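Local structure of scyllo-inosose 3-dehydrogenase (Thermotoga maritima, 3IP1) at residues Tyr201-Val206 / Leu285-Thr290; Val217-Gly222 / Ala228-Leu233; Leu253-Glu256 / His261-Asp264; Leu295-Ile300 / Ala312-Val317. The protein catalyses the NAD(+)-dependent oxidation of scyllo-inosose to 3-dehydro-scyllo-inosose, a step that probably belongs to myo-inositol degradation. All coordinates share one frame; numbering follows the deposited sequence.

Followed from the N terminus, the chain enters the coenzyme domain through helix 194-207, whose residues 201-206 meet strand 285-288, 79 residues later, and close the long loop of contact 1. Within that loop two shorter ones close one after the other: contact 2 returns helix 224-235 onto strand 216-220, and contact 3 brings strand 261-263 back to helix 248-257. Contact 4 opens only after contact 1 has closed and sets helix 293-306 on strand 313-316; no two loops cross. All four reach the same parallel sheet. Strand 285-288 lies between the strands of contacts 2 and 4, and contact 3 sits at one edge, on strand 261-263.

Contact 1 of 4, residues Tyr201-Val206 / Leu285-Thr290; sequences YNAVIV and LFLEAT
The helical turn bearing Ala203 and Val204 runs nearly antiparallel to the strand bearing Leu285 and Leu287, the axes of the two short segments making an angle of 161° and approaching to 9.7 Å. Val204 stands across from Leu287, with 7.3 Å between their CA atoms. The helix widens into a pi-type turn over residues 202-206.

The interface is wholly apolar and buried. Both leucines extend toward the helix with CG anti to the backbone N (chi1 176° for Leu285 and -179° for Leu287), which carries their methyl groups to the valine, and Val204 meets each of them at about a right angle. Leu285 CD2 presses on the branch point, 3.7 Å from Val204 CB, and lies 3.9 Å from Val204 CG1. Two residues further along the strand, on the same face, Leu287 CD1 takes the neighbouring place, 4.0 Å from Val204 CG1 and 4.0 Å from Ala203 CB. Val204 CG1 thus touches both leucines, and the Ala203 methyl meets the same Leu287 branch. Leu233 of helix 224-235 packs against Val204 and Leu285 together, and Phe286 turns to the other face of the sheet, toward helix 293-306. Just past the strand, Glu288 OE2 accepts from Thr290 N and Thr290 OG1, which reach it from opposite faces of the carboxylate and tie down the turn.

The side chain of Leu287 lies about 5 Å from that of Ile225, a probable NAD(+)-binding residue. Helices laid against a parallel sheet in this way are characteristic of the Rossmann-type coenzyme domain of zinc-containing alcohol dehydrogenases.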
loop_
_atom_site.group_PDB
_atom_site.type_symbol
_atom_site.label_atom_id
_atom_site.label_comp_id
_atom_site.label_asym_id
_atom_site.label_seq_id
_atom_site.Cartn_x
_atom_site.Cartn_y
_atom_site.Cartn_z
ATOM N N TYR A 201 -10.904 12.952 -8.685
ATOM C CA TYR A 201 -9.809 12.001 -8.871
ATOM C C TYR A 201 -9.047 11.781 -7.564
ATOM O O TYR A 201 -8.804 10.645 -7.190
ATOM C CB TYR A 201 -8.872 12.477 -9.985
ATOM C CG TYR A 201 -7.875 11.448 -10.484
ATOM C CD1 TYR A 201 -6.757 11.099 -9.719
ATOM C CD2 TYR A 201 -8.020 10.860 -11.755
ATOM C CE1 TYR A 201 -5.815 10.160 -10.189
ATOM C CE2 TYR A 201 -7.092 9.946 -12.239
ATOM C CZ TYR A 201 -5.989 9.592 -11.443
ATOM O OH TYR A 201 -5.062 8.680 -11.902
ATOM N N ASN A 202 -8.685 12.870 -6.887
ATOM C CA ASN A 202 -8.002 12.796 -5.591
ATOM C C ASN A 202 -8.851 12.015 -4.583
ATOM O O ASN A 202 -8.344 11.207 -3.809
ATOM C CB ASN A 202 -7.721 14.207 -5.059
ATOM C CG ASN A 202 -6.930 14.208 -3.742
ATOM O OD1 ASN A 202 -5.769 13.800 -3.697
ATOM N ND2 ASN A 202 -7.552 14.711 -2.672
ATOM N N ALA A 203 -10.157 12.242 -4.623
ATOM C CA ALA A 203 -11.048 11.602 -3.693
ATOM C C ALA A 203 -11.153 10.102 -3.926
ATOM O O ALA A 203 -11.100 9.344 -2.971
ATOM C CB ALA A 203 -12.422 12.270 -3.731
ATOM N N VAL A 204 -11.272 9.663 -5.177
ATOM C CA VAL A 204 -11.506 8.228 -5.430
ATOM C C VAL A 204 -10.269 7.345 -5.708
ATOM O O VAL A 204 -10.285 6.139 -5.392
ATOM C CB VAL A 204 -12.593 7.961 -6.517
ATOM C CG1 VAL A 204 -13.917 8.586 -6.095
ATOM C CG2 VAL A 204 -12.175 8.468 -7.888
ATOM N N ILE A 205 -9.229 7.943 -6.294
ATOM C CA ILE A 205 -8.018 7.210 -6.681
ATOM C C ILE A 205 -6.963 7.350 -5.591
ATOM O O ILE A 205 -6.465 6.340 -5.083
ATOM C CB ILE A 205 -7.441 7.710 -8.052
ATOM C CG1 ILE A 205 -8.461 7.554 -9.183
ATOM C CG2 ILE A 205 -6.106 6.993 -8.404
ATOM C CD1 ILE A 205 -9.105 6.196 -9.295
ATOM N N VAL A 206 -6.638 8.595 -5.230
ATOM C CA VAL A 206 -5.588 8.870 -4.253
ATOM C C VAL A 206 -5.996 8.585 -2.796
ATOM O O VAL A 206 -5.335 7.806 -2.119
ATOM C CB VAL A 206 -5.055 10.325 -4.361
ATOM C CG1 VAL A 206 -3.856 10.533 -3.410
ATOM C CG2 VAL A 206 -4.651 10.646 -5.823
ATOM N N LEU A 285 -16.181 0.820 -3.190
ATOM C CA LEU A 285 -16.031 2.231 -2.876
ATOM C C LEU A 285 -17.354 3.000 -2.958
ATOM O O LEU A 285 -18.107 2.870 -3.924
ATOM C CB LEU A 285 -14.984 2.864 -3.818
ATOM C CG LEU A 285 -14.738 4.384 -3.709
ATOM C CD1 LEU A 285 -13.948 4.762 -2.441
ATOM C CD2 LEU A 285 -14.012 4.896 -4.943
ATOM N N PHE A 286 -17.609 3.808 -1.937
ATOM C CA PHE A 286 -18.724 4.740 -1.923
ATOM C C PHE A 286 -18.157 6.158 -1.881
ATOM O O PHE A 286 -17.248 6.445 -1.111
ATOM C CB PHE A 286 -19.625 4.521 -0.700
ATOM C CG PHE A 286 -20.264 3.150 -0.627
ATOM C CD1 PHE A 286 -19.529 2.053 -0.198
ATOM C CD2 PHE A 286 -21.620 2.981 -0.955
ATOM C CE1 PHE A 286 -20.125 0.770 -0.113
ATOM C CE2 PHE A 286 -22.238 1.722 -0.879
ATOM C CZ PHE A 286 -21.501 0.611 -0.457
ATOM N N LEU A 287 -18.687 7.041 -2.724
ATOM C CA LEU A 287 -18.270 8.433 -2.707
ATOM C C LEU A 287 -19.430 9.239 -2.176
ATOM O O LEU A 287 -20.511 9.277 -2.786
ATOM C CB LEU A 287 -17.873 8.935 -4.096
ATOM C CG LEU A 287 -17.389 10.395 -4.131
ATOM C CD1 LEU A 287 -16.045 10.572 -3.343
ATOM C CD2 LEU A 287 -17.253 10.935 -5.541
ATOM N N GLU A 288 -19.204 9.869 -1.028
ATOM C CA GLU A 288 -20.203 10.714 -0.414
ATOM C C GLU A 288 -19.980 12.128 -0.938
ATOM O O GLU A 288 -19.128 12.850 -0.427
ATOM C CB GLU A 288 -20.057 10.691 1.114
ATOM C CG GLU A 288 -21.331 11.083 1.877
ATOM C CD GLU A 288 -21.974 12.371 1.369
ATOM O OE1 GLU A 288 -21.599 13.478 1.813
ATOM O OE2 GLU A 288 -22.857 12.268 0.505
ATOM N N ALA A 289 -20.737 12.492 -1.973
ATOM C CA ALA A 289 -20.620 13.801 -2.604
ATOM C C ALA A 289 -21.933 14.590 -2.538
ATOM O O ALA A 289 -22.172 15.427 -3.398
ATOM C CB ALA A 289 -20.168 13.645 -4.058
ATOM N N THR A 290 -22.771 14.313 -1.531
ATOM C CA THR A 290 -24.065 15.000 -1.370
ATOM C C THR A 290 -23.975 16.239 -0.492
ATOM O O THR A 290 -24.716 17.182 -0.686
ATOM C CB THR A 290 -25.174 14.116 -0.727
ATOM O OG1 THR A 290 -24.827 13.833 0.632
ATOM C CG2 THR A 290 -25.428 12.805 -1.510
#

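Contact 2 of 4, residues Val217-Gly222 / Ala228-Leu233; sequences VVILGG and AAVAIL
Ile219 and Val217 of the strand point into the helix that carries Ala229, Val230 and Leu233, the opening strand and helix of a beta-alpha-beta unit in the Rossmann-type domain. The axes of the two short segments are 9.3 Å apart and nearly antiparallel, at 168°, as expected when the chain turns back after the strand.

Two pairs of branched side chains carry the packing. At the start of the strand, Val217 lies slantwise against Leu233: its CG2 is 4.0 Å from Leu233 CB and touches Leu233 CD1 as well, so that two points of the leucine touch one valine methyl. Further on, Ile219 reaches deeper. Its CG1 is anti to the carbonyl carbon (chi1 -63°), and the end methyl CD1 enters the angle between Ala229 and Val230, 3.9 Å from Ala229 CB and 3.6 Å from Val230 CG2. Leu233 CD1 lies more loosely by the same methyl, at 4.3 Å from Ile219 CD1.

Beyond the strand, Gly221 belongs to a GxGxxG sequence consistent with the dinucleotide-binding turn of this family; a side chain there would strike the preceding carbonyl oxygen. The next amide, Gly222 N, is hydrogen-bonded to Glu245 OE2, and Glu245 probably binds NAD(+).

The intimacy of the packing is clearest at the helix backbone itself, where Ile219 CD1 meets the Ala229-Val230 peptide, 3.7 Å from Ala229 C and 3.5 Å from Val230 N.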
loop_
_atom_site.group_PDB
_atom_site.type_symbol
_atom_site.label_atom_id
_atom_site.label_comp_id
_atom_site.label_asym_id
_atom_site.label_seq_id
_atom_site.Cartn_x
_atom_site.Cartn_y
_atom_site.Cartn_z
ATOM N N VAL A 217 -18.795 0.314 -7.792
ATOM C CA VAL A 217 -18.709 1.576 -7.074
ATOM C C VAL A 217 -20.088 2.227 -6.979
ATOM O O VAL A 217 -20.908 2.059 -7.869
ATOM C CB VAL A 217 -17.681 2.573 -7.716
ATOM C CG1 VAL A 217 -16.271 1.936 -7.798
ATOM C CG2 VAL A 217 -18.143 3.027 -9.076
ATOM N N VAL A 218 -20.312 2.974 -5.894
ATOM C CA VAL A 218 -21.550 3.715 -5.667
ATOM C C VAL A 218 -21.218 5.179 -5.389
ATOM O O VAL A 218 -20.459 5.498 -4.472
ATOM C CB VAL A 218 -22.360 3.119 -4.479
ATOM C CG1 VAL A 218 -23.541 4.013 -4.107
ATOM C CG2 VAL A 218 -22.837 1.682 -4.810
ATOM N N ILE A 219 -21.795 6.071 -6.179
ATOM C CA ILE A 219 -21.594 7.516 -5.997
ATOM C C ILE A 219 -22.902 8.185 -5.562
ATOM O O ILE A 219 -23.926 8.088 -6.246
ATOM C CB ILE A 219 -21.045 8.190 -7.287
ATOM C CG1 ILE A 219 -19.664 7.619 -7.632
ATOM C CG2 ILE A 219 -20.957 9.689 -7.116
ATOM C CD1 ILE A 219 -19.407 7.514 -9.067
ATOM N N LEU A 220 -22.848 8.869 -4.431
ATOM C CA LEU A 220 -23.994 9.588 -3.906
ATOM C C LEU A 220 -23.805 11.069 -4.209
ATOM O O LEU A 220 -22.914 11.713 -3.648
ATOM C CB LEU A 220 -24.133 9.330 -2.397
ATOM C CG LEU A 220 -24.402 7.866 -1.991
ATOM C CD1 LEU A 220 -23.105 7.052 -1.714
ATOM C CD2 LEU A 220 -25.323 7.809 -0.778
ATOM N N GLY A 221 -24.637 11.601 -5.105
ATOM C CA GLY A 221 -24.587 13.020 -5.470
ATOM C C GLY A 221 -24.051 13.180 -6.870
ATOM O O GLY A 221 -22.936 12.718 -7.159
ATOM N N GLY A 222 -24.842 13.819 -7.738
ATOM C CA GLY A 222 -24.488 14.014 -9.149
ATOM C C GLY A 222 -24.159 15.447 -9.582
ATOM O O GLY A 222 -24.426 15.837 -10.729
ATOM N N ALA A 228 -17.717 13.611 -12.306
ATOM C CA ALA A 228 -16.334 13.292 -12.647
ATOM C C ALA A 228 -15.979 11.921 -12.111
ATOM O O ALA A 228 -15.382 11.105 -12.832
ATOM C CB ALA A 228 -15.382 14.347 -12.089
ATOM N N ALA A 229 -16.388 11.639 -10.870
ATOM C CA ALA A 229 -16.141 10.320 -10.288
ATOM C C ALA A 229 -16.754 9.180 -11.119
ATOM O O ALA A 229 -16.138 8.126 -11.255
ATOM C CB ALA A 229 -16.597 10.255 -8.833
ATOM N N VAL A 230 -17.941 9.395 -11.695
ATOM C CA VAL A 230 -18.572 8.376 -12.545
ATOM C C VAL A 230 -17.664 8.048 -13.705
ATOM O O VAL A 230 -17.358 6.869 -13.954
ATOM C CB VAL A 230 -19.956 8.823 -13.094
ATOM C CG1 VAL A 230 -20.439 7.873 -14.198
ATOM C CG2 VAL A 230 -20.968 8.851 -11.972
ATOM N N ALA A 231 -17.244 9.101 -14.400
ATOM C CA ALA A 231 -16.335 9.001 -15.533
ATOM C C ALA A 231 -15.021 8.330 -15.141
ATOM O O ALA A 231 -14.571 7.399 -15.816
ATOM C CB ALA A 231 -16.076 10.398 -16.124
ATOM N N ILE A 232 -14.407 8.804 -14.056
ATOM C CA ILE A 232 -13.093 8.300 -13.655
ATOM C C ILE A 232 -13.147 6.810 -13.322
ATOM O O ILE A 232 -12.287 6.029 -13.756
ATOM C CB ILE A 232 -12.520 9.069 -12.442
ATOM C CG1 ILE A 232 -12.094 10.496 -12.858
ATOM C CG2 ILE A 232 -11.333 8.314 -11.865
ATOM C CD1 ILE A 232 -12.110 11.516 -11.652
ATOM N N LEU A 233 -14.161 6.434 -12.550
ATOM C CA LEU A 233 -14.285 5.082 -12.042
ATOM C C LEU A 233 -14.734 4.090 -13.110
ATOM O O LEU A 233 -14.341 2.930 -13.058
ATOM C CB LEU A 233 -15.195 5.065 -10.817
ATOM C CG LEU A 233 -14.499 5.710 -9.607
ATOM C CD1 LEU A 233 -15.479 5.969 -8.426
ATOM C CD2 LEU A 233 -13.284 4.851 -9.169
#

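Contact 3 of 4, residues Leu253-Glu256 / His261-Asp264; sequences LAKE and HVID
Val262 and Lys255 meet because each sets a branch anti to its own carbonyl carbon and beside its backbone N: CG1 of Val262 (chi1 -67°) and CG of Lys255 (chi1 -75°). The two side chains cross at about a right angle, the valine methyl CG1 touching the lysine low on its chain, 4.0 Å from Lys255 CG. The same methyl lies 4.0 Å from Ala254 CB. A single branch of Val262 thus fits against two successive residues of the helix; Lys255 and Val262 stand opposite each other, their CA atoms 7.3 Å apart.

Further out, the lysine chain bends at chi3 (-87°), after its CG has made the contact, and it is the aliphatic base, not the ammonium end, that covers the valine. Ala254, on the buried side, also touches Leu243 of strand 240-244 and Leu227 of helix 224-235, so the contact grades from the core outward to the exposed lysine. His261 points away from the helix and stacks its ring on Tyr277, while after the strand Asp264 OD1 is hydrogen-bonded to Thr266 OG1.

Strand 240-244, helix 248-257 and strand 261-263 form a beta-alpha-beta unit, and strand 261-263 is the outermost strand on this side of the parallel sheet within the chain. The chemistry across the interface is purely van der Waals: with an alanine inside and lysine methylenes outside, the edge strand gains an apolar cover, and the lysine charge need not be buried to provide it.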
loop_
_atom_site.group_PDB
_atom_site.type_symbol
_atom_site.label_atom_id
_atom_site.label_comp_id
_atom_site.label_asym_id
_atom_site.label_seq_id
_atom_site.Cartn_x
_atom_site.Cartn_y
_atom_site.Cartn_z
ATOM N N LEU A 253 -26.941 12.934 -17.320
ATOM C CA LEU A 253 -25.510 13.194 -17.486
ATOM C C LEU A 253 -24.643 12.036 -17.000
ATOM O O LEU A 253 -23.687 11.677 -17.674
ATOM C CB LEU A 253 -25.082 14.492 -16.797
ATOM C CG LEU A 253 -25.435 15.767 -17.556
ATOM C CD1 LEU A 253 -24.890 16.986 -16.803
ATOM C CD2 LEU A 253 -24.927 15.748 -19.011
ATOM N N ALA A 254 -24.965 11.476 -15.832
ATOM C CA ALA A 254 -24.247 10.316 -15.309
ATOM C C ALA A 254 -24.300 9.125 -16.294
ATOM O O ALA A 254 -23.276 8.493 -16.557
ATOM C CB ALA A 254 -24.781 9.920 -13.934
ATOM N N LYS A 255 -25.478 8.836 -16.851
ATOM C CA LYS A 255 -25.585 7.795 -17.880
ATOM C C LYS A 255 -24.691 8.085 -19.083
ATOM O O LYS A 255 -24.095 7.185 -19.646
ATOM C CB LYS A 255 -27.025 7.610 -18.351
ATOM C CG LYS A 255 -27.916 6.862 -17.373
ATOM C CD LYS A 255 -29.119 6.251 -18.120
ATOM C CE LYS A 255 -30.286 7.239 -18.244
ATOM N NZ LYS A 255 -31.001 7.087 -19.550
ATOM N N GLU A 256 -24.578 9.351 -19.444
ATOM C CA GLU A 256 -23.781 9.750 -20.566
ATOM C C GLU A 256 -22.299 9.587 -20.279
ATOM O O GLU A 256 -21.489 9.409 -21.191
ATOM C CB GLU A 256 -24.062 11.215 -20.866
ATOM C CG GLU A 256 -24.304 11.519 -22.312
ATOM C CD GLU A 256 -24.426 13.015 -22.560
ATOM O OE1 GLU A 256 -24.995 13.726 -21.703
ATOM O OE2 GLU A 256 -23.939 13.474 -23.611
ATOM N N HIS A 261 -26.050 2.285 -13.771
ATOM C CA HIS A 261 -27.345 2.438 -13.132
ATOM C C HIS A 261 -27.428 3.781 -12.437
ATOM O O HIS A 261 -26.444 4.259 -11.845
ATOM C CB HIS A 261 -27.599 1.325 -12.114
ATOM C CG HIS A 261 -27.411 -0.050 -12.669
ATOM N ND1 HIS A 261 -28.283 -0.608 -13.583
ATOM C CD2 HIS A 261 -26.458 -0.984 -12.438
ATOM C CE1 HIS A 261 -27.868 -1.824 -13.894
ATOM N NE2 HIS A 261 -26.763 -2.074 -13.214
ATOM N N VAL A 262 -28.607 4.389 -12.522
ATOM C CA VAL A 262 -28.878 5.606 -11.777
ATOM C C VAL A 262 -30.096 5.412 -10.876
ATOM O O VAL A 262 -31.033 4.715 -11.244
ATOM C CB VAL A 262 -29.026 6.842 -12.703
ATOM C CG1 VAL A 262 -27.687 7.169 -13.364
ATOM C CG2 VAL A 262 -30.135 6.638 -13.752
ATOM N N ILE A 263 -30.041 6.012 -9.691
ATOM C CA ILE A 263 -31.072 5.910 -8.681
ATOM C C ILE A 263 -31.573 7.315 -8.307
ATOM O O ILE A 263 -30.791 8.208 -7.944
ATOM C CB ILE A 263 -30.529 5.210 -7.395
ATOM C CG1 ILE A 263 -30.076 3.773 -7.687
ATOM C CG2 ILE A 263 -31.574 5.221 -6.272
ATOM C CD1 ILE A 263 -29.277 3.119 -6.531
ATOM N N ASP A 264 -32.883 7.507 -8.395
ATOM C CA ASP A 264 -33.534 8.665 -7.799
ATOM C C ASP A 264 -33.930 8.261 -6.377
ATOM O O ASP A 264 -34.928 7.594 -6.201
ATOM C CB ASP A 264 -34.758 9.051 -8.645
ATOM C CG ASP A 264 -35.533 10.235 -8.081
ATOM O OD1 ASP A 264 -35.201 10.773 -7.003
ATOM O OD2 ASP A 264 -36.512 10.626 -8.739
#

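Contact 4 of 4, residues Leu295-Ile300 / Ala312-Val317; sequences LVWPQI and ATVAIV
Trp297 and Ile300 of the helix bear down on Val314 and Ile316 of the strand, and the far end of the indole does most of the touching. Trp297 CH2 is 3.8 Å from Val314 CG1 and also 3.8 Å from Ile316 CD1, and the adjoining CZ3 contacts both methyls too. The methyls approach the six-membered ring at a slant, while the isoleucine chain as a whole runs at about a right angle to the tryptophan. Beside this cluster Ile300 and Val314 reach toward each other tip to tip, with 4.0 Å between Ile300 CG2 and Val314 CG2, so that Val314 spends one methyl on the indole and the other on the isoleucine.

What brings the ring there is a chi1 of -154°, which swings CG of Trp297 roughly opposite the backbone N and lets the indole bridge the space to the strand; the axes of the short segments are 11.9 Å apart. Trp297 NE1 makes a weak hydrogen bond to Glu301 OE2, which may help to orient the ring, and residues 324-326 and Ile338 of strand 337-340 pack round it. Replacing Trp297 by an alanine removes the indole and is likely to open a gap beside Val314 and Ile316, leaving Ile316 CD1 less confined. Further out, Ile316 O receives a hydrogen bond from Gln332 NE2 of a neighbouring subunit.

Strand 285-288, helix 293-306 and strand 313-316 make up a beta-alpha-beta unit, and the nearly antiparallel run of helix and strand here, at 169°, is that of the crossover helix packed on the parallel sheet of a Rossmann-type domain.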
loop_
_atom_site.group_PDB
_atom_site.type_symbol
_atom_site.label_atom_id
_atom_site.label_comp_id
_atom_site.label_asym_id
_atom_site.label_seq_id
_atom_site.Cartn_x
_atom_site.Cartn_y
_atom_site.Cartn_z
ATOM N N LEU A 295 -27.727 12.443 6.339
ATOM C CA LEU A 295 -28.982 11.866 5.802
ATOM C C LEU A 295 -28.776 10.550 5.042
ATOM O O LEU A 295 -29.659 9.688 5.032
ATOM C CB LEU A 295 -29.732 12.843 4.875
ATOM C CG LEU A 295 -30.135 14.279 5.274
ATOM C CD1 LEU A 295 -31.024 14.901 4.181
ATOM C CD2 LEU A 295 -30.822 14.372 6.652
ATOM N N VAL A 296 -27.633 10.406 4.374
ATOM C CA VAL A 296 -27.398 9.210 3.558
ATOM C C VAL A 296 -26.562 8.126 4.252
ATOM O O VAL A 296 -26.465 7.026 3.745
ATOM C CB VAL A 296 -26.788 9.534 2.171
ATOM C CG1 VAL A 296 -27.817 10.231 1.281
ATOM C CG2 VAL A 296 -25.502 10.353 2.315
ATOM N N TRP A 297 -25.981 8.443 5.407
ATOM C CA TRP A 297 -25.104 7.502 6.085
ATOM C C TRP A 297 -25.789 6.193 6.478
ATOM O O TRP A 297 -25.218 5.124 6.255
ATOM C CB TRP A 297 -24.447 8.126 7.319
ATOM C CG TRP A 297 -23.162 7.472 7.650
ATOM C CD1 TRP A 297 -22.953 6.505 8.584
ATOM C CD2 TRP A 297 -21.889 7.715 7.026
ATOM N NE1 TRP A 297 -21.628 6.134 8.593
ATOM C CE2 TRP A 297 -20.955 6.857 7.640
ATOM C CE3 TRP A 297 -21.453 8.578 6.013
ATOM C CZ2 TRP A 297 -19.594 6.843 7.280
ATOM C CZ3 TRP A 297 -20.104 8.563 5.644
ATOM C CH2 TRP A 297 -19.193 7.701 6.281
ATOM N N PRO A 298 -27.000 6.266 7.083
ATOM C CA PRO A 298 -27.675 5.022 7.466
ATOM C C PRO A 298 -27.867 4.073 6.279
ATOM O O PRO A 298 -27.688 2.852 6.413
ATOM C CB PRO A 298 -29.032 5.512 8.005
ATOM C CG PRO A 298 -28.761 6.895 8.480
ATOM C CD PRO A 298 -27.745 7.460 7.547
ATOM N N GLN A 299 -28.224 4.629 5.126
ATOM C CA GLN A 299 -28.377 3.818 3.929
ATOM C C GLN A 299 -27.061 3.233 3.414
ATOM O O GLN A 299 -27.039 2.112 2.931
ATOM C CB GLN A 299 -29.032 4.625 2.832
ATOM C CG GLN A 299 -30.312 5.293 3.282
ATOM C CD GLN A 299 -30.800 6.259 2.252
ATOM O OE1 GLN A 299 -31.086 5.874 1.119
ATOM N NE2 GLN A 299 -30.867 7.530 2.619
ATOM N N ILE A 300 -25.977 3.997 3.495
ATOM C CA ILE A 300 -24.662 3.499 3.092
ATOM C C ILE A 300 -24.272 2.365 4.023
ATOM O O ILE A 300 -23.833 1.304 3.580
ATOM C CB ILE A 300 -23.561 4.598 3.168
ATOM C CG1 ILE A 300 -23.783 5.685 2.118
ATOM C CG2 ILE A 300 -22.156 3.988 2.954
ATOM C CD1 ILE A 300 -22.889 6.934 2.328
ATOM N N ALA A 312 -14.985 -2.398 1.833
ATOM C CA ALA A 312 -15.548 -1.158 1.279
ATOM C C ALA A 312 -14.849 0.040 1.884
ATOM O O ALA A 312 -14.481 0.031 3.057
ATOM C CB ALA A 312 -17.047 -1.058 1.530
ATOM N N THR A 313 -14.666 1.061 1.066
ATOM C CA THR A 313 -14.177 2.344 1.516
ATOM C C THR A 313 -15.264 3.402 1.304
ATOM O O THR A 313 -15.871 3.473 0.224
ATOM C CB THR A 313 -12.887 2.727 0.753
ATOM O OG1 THR A 313 -11.848 1.822 1.125
ATOM C CG2 THR A 313 -12.453 4.163 1.090
ATOM N N VAL A 314 -15.535 4.214 2.326
ATOM C CA VAL A 314 -16.388 5.374 2.110
ATOM C C VAL A 314 -15.504 6.606 2.086
ATOM O O VAL A 314 -14.838 6.920 3.062
ATOM C CB VAL A 314 -17.485 5.559 3.155
ATOM C CG1 VAL A 314 -18.452 6.671 2.696
ATOM C CG2 VAL A 314 -18.236 4.292 3.367
ATOM N N ALA A 315 -15.483 7.275 0.940
ATOM C CA ALA A 315 -14.695 8.492 0.799
ATOM C C ALA A 315 -15.649 9.681 0.915
ATOM O O ALA A 315 -16.673 9.736 0.210
ATOM C CB ALA A 315 -13.957 8.490 -0.546
ATOM N N ILE A 316 -15.329 10.608 1.821
ATOM C CA ILE A 316 -16.156 11.802 2.048
ATOM C C ILE A 316 -15.499 13.023 1.418
ATOM O O ILE A 316 -14.425 13.436 1.834
ATOM C CB ILE A 316 -16.409 12.049 3.556
ATOM C CG1 ILE A 316 -17.132 10.847 4.177
ATOM C CG2 ILE A 316 -17.278 13.322 3.764
ATOM C CD1 ILE A 316 -16.929 10.700 5.701
ATOM N N VAL A 317 -16.152 13.583 0.406
ATOM C CA VAL A 317 -15.578 14.664 -0.395
ATOM C C VAL A 317 -16.358 15.978 -0.255
ATOM O O VAL A 317 -15.783 17.068 -0.354
ATOM C CB VAL A 317 -15.415 14.257 -1.901
ATOM C CG1 VAL A 317 -16.729 14.133 -2.585
ATOM C CG2 VAL A 317 -14.515 15.244 -2.648
#